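Long-range contact in XRE family transcriptional regulator (Pseudomonas putida, PDB 6F8H), which probably counteracts the toxin GraT as the HigA-type antitoxin GraA and probably regulates transcription by binding DNA through a helix-turn-helix domain: residues L36-T46 with M61-L69. Sequence-based numbering, arbitrary orientation.
Sequences LARALGVATPT and MALRLSICL
L40 carries the tight half of this contact: its side chain is a knob in the hole formed by M61, R64, L65 and C68. Its CD2 branch makes the closest approach, 3.5 Å from C68 CB, while CD1 lies 4.0 Å from M61 SD. The axes of 36-40 and 61-69 run at 103° to each other, consistent with a contact concentrated around one knob. Next to it, C68 SG, trans to the backbone N (chi1 -180°), is directed at A39, with SG 3.6 Å from A39 CB. M61 bends at chi2 and chi3, bringing CE to 3.7 Å from T46 CG2 and beside V42 CG1, so helix 59-69 also touches the start of helix 44-51. The solvent side holds partly exposed V42 and T46 and exposed G41, the positive-phi C' residue of the Schellman motif ending helix 33-40. At its border the buried, extended R64 chain passes V42 in the opposite direction, and NH1 donates to L40 O at 2.9 Å, in the carbonyl plane (N-H...O 148°). R64 NE forms a salt bridge with D60, and NH1 also hydrogen-bonds S99 of the second subunit. The guanidinium thus probably complements the partial negative charge at the C-terminal end of helix 33-40, while D60 balances it.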
# COMPACT_ATOMS: atom_id res chain seq x y z
N LEU A 36 -7.31 -17.07 14.65
CA LEU A 36 -6.97 -15.68 14.31
C LEU A 36 -8.14 -15.00 13.61
O LEU A 36 -8.50 -13.85 13.94
CB LEU A 36 -5.72 -15.63 13.42
CG LEU A 36 -5.27 -14.24 13.03
CD1 LEU A 36 -4.99 -13.34 14.27
CD2 LEU A 36 -4.07 -14.31 12.11
N ALA A 37 -8.74 -15.71 12.66
CA ALA A 37 -9.90 -15.20 11.90
C ALA A 37 -11.05 -14.78 12.79
O ALA A 37 -11.64 -13.71 12.59
CB ALA A 37 -10.38 -16.25 10.88
N ARG A 38 -11.42 -15.64 13.74
CA ARG A 38 -12.49 -15.32 14.66
C ARG A 38 -12.20 -14.01 15.42
O ARG A 38 -13.09 -13.16 15.56
CB ARG A 38 -12.73 -16.45 15.66
CG ARG A 38 -13.93 -16.16 16.59
CD ARG A 38 -14.07 -17.15 17.74
NE ARG A 38 -13.92 -18.54 17.30
CZ ARG A 38 -14.25 -19.61 18.02
NH1 ARG A 38 -14.79 -19.45 19.23
NH2 ARG A 38 -14.05 -20.83 17.53
N ALA A 39 -10.97 -13.85 15.91
CA ALA A 39 -10.62 -12.66 16.67
C ALA A 39 -10.58 -11.42 15.77
O ALA A 39 -10.97 -10.33 16.19
CB ALA A 39 -9.28 -12.85 17.40
N LEU A 40 -10.13 -11.60 14.53
CA LEU A 40 -10.12 -10.53 13.53
C LEU A 40 -11.50 -10.10 13.06
O LEU A 40 -11.66 -9.02 12.49
CB LEU A 40 -9.30 -10.95 12.30
CG LEU A 40 -7.79 -11.09 12.48
CD1 LEU A 40 -7.11 -11.58 11.18
CD2 LEU A 40 -7.21 -9.75 12.92
N GLY A 41 -12.50 -10.96 13.28
CA GLY A 41 -13.83 -10.73 12.74
C GLY A 41 -13.88 -10.89 11.22
O GLY A 41 -14.66 -10.22 10.56
N VAL A 42 -13.02 -11.75 10.67
CA VAL A 42 -13.01 -12.03 9.23
C VAL A 42 -13.17 -13.53 8.97
O VAL A 42 -13.16 -14.33 9.90
CB VAL A 42 -11.70 -11.56 8.51
CG1 VAL A 42 -11.41 -10.10 8.81
CG2 VAL A 42 -10.50 -12.44 8.91
N ALA A 43 -13.31 -13.88 7.70
CA ALA A 43 -13.48 -15.27 7.29
C ALA A 43 -12.13 -15.97 7.31
O ALA A 43 -11.12 -15.37 6.98
CB ALA A 43 -14.10 -15.35 5.89
N THR A 44 -12.12 -17.25 7.70
CA THR A 44 -10.87 -17.99 7.75
C THR A 44 -10.08 -18.00 6.42
O THR A 44 -8.86 -17.87 6.46
CB THR A 44 -11.11 -19.44 8.22
OG1 THR A 44 -11.91 -19.42 9.40
CG2 THR A 44 -9.79 -20.15 8.54
N PRO A 45 -10.76 -18.17 5.26
CA PRO A 45 -10.01 -18.17 3.99
C PRO A 45 -9.16 -16.93 3.75
O PRO A 45 -8.08 -17.05 3.18
CB PRO A 45 -11.12 -18.27 2.93
CG PRO A 45 -12.14 -19.10 3.60
CD PRO A 45 -12.16 -18.58 5.03
N THR A 46 -9.65 -15.77 4.19
CA THR A 46 -8.88 -14.53 4.10
C THR A 46 -7.55 -14.66 4.85
O THR A 46 -6.49 -14.38 4.30
CB THR A 46 -9.66 -13.33 4.67
OG1 THR A 46 -10.99 -13.30 4.13
CG2 THR A 46 -8.95 -12.05 4.31
N MET A 61 -7.94 -4.77 6.85
CA MET A 61 -7.26 -5.88 7.51
C MET A 61 -6.18 -5.40 8.47
O MET A 61 -6.00 -5.92 9.56
CB MET A 61 -6.66 -6.83 6.48
CG MET A 61 -5.95 -8.00 7.08
SD MET A 61 -7.06 -9.03 8.07
CE MET A 61 -8.26 -9.45 6.82
N ALA A 62 -5.47 -4.37 8.05
CA ALA A 62 -4.38 -3.82 8.85
C ALA A 62 -4.90 -3.20 10.16
O ALA A 62 -4.26 -3.33 11.19
CB ALA A 62 -3.63 -2.80 8.05
N LEU A 63 -6.05 -2.54 10.10
CA LEU A 63 -6.71 -2.01 11.29
C LEU A 63 -7.14 -3.14 12.22
O LEU A 63 -6.91 -3.07 13.44
CB LEU A 63 -7.93 -1.17 10.89
CG LEU A 63 -7.63 0.16 10.19
CD1 LEU A 63 -8.89 0.92 9.86
CD2 LEU A 63 -6.73 1.01 11.09
N ARG A 64 -7.76 -4.17 11.65
CA ARG A 64 -8.17 -5.36 12.40
C ARG A 64 -6.97 -6.02 13.07
O ARG A 64 -7.02 -6.36 14.25
CB ARG A 64 -8.90 -6.36 11.48
CG ARG A 64 -10.24 -5.78 10.96
CD ARG A 64 -11.02 -6.70 10.02
NE ARG A 64 -12.31 -6.10 9.68
CZ ARG A 64 -13.41 -6.20 10.44
NH1 ARG A 64 -13.38 -6.92 11.55
NH2 ARG A 64 -14.53 -5.61 10.07
N LEU A 65 -5.87 -6.18 12.32
CA LEU A 65 -4.68 -6.83 12.89
C LEU A 65 -4.07 -6.01 14.04
O LEU A 65 -3.64 -6.57 15.07
CB LEU A 65 -3.63 -7.04 11.78
CG LEU A 65 -3.91 -8.21 10.82
CD1 LEU A 65 -3.14 -8.05 9.51
CD2 LEU A 65 -3.50 -9.48 11.49
N SER A 66 -4.04 -4.70 13.88
CA SER A 66 -3.47 -3.82 14.89
C SER A 66 -4.23 -3.92 16.22
O SER A 66 -3.62 -3.96 17.29
CB SER A 66 -3.48 -2.37 14.40
OG SER A 66 -4.79 -1.86 14.35
N ILE A 67 -5.56 -3.97 16.15
CA ILE A 67 -6.34 -4.16 17.36
C ILE A 67 -6.11 -5.55 17.92
O ILE A 67 -5.82 -5.71 19.10
CB ILE A 67 -7.85 -3.95 17.11
CG1 ILE A 67 -8.11 -2.50 16.74
CG2 ILE A 67 -8.64 -4.27 18.37
CD1 ILE A 67 -9.55 -2.20 16.49
N CYS A 68 -6.20 -6.54 17.05
CA CYS A 68 -6.16 -7.93 17.46
C CYS A 68 -4.81 -8.34 18.04
O CYS A 68 -4.76 -9.09 19.02
CB CYS A 68 -6.53 -8.84 16.28
SG CYS A 68 -6.52 -10.58 16.67
N LEU A 69 -3.72 -7.83 17.46
CA LEU A 69 -2.39 -8.30 17.85
C LEU A 69 -1.54 -7.23 18.54
O LEU A 69 -0.36 -7.47 18.79
CB LEU A 69 -1.63 -8.84 16.63
CG LEU A 69 -2.25 -9.96 15.80
CD1 LEU A 69 -1.47 -10.16 14.51
CD2 LEU A 69 -2.30 -11.26 16.60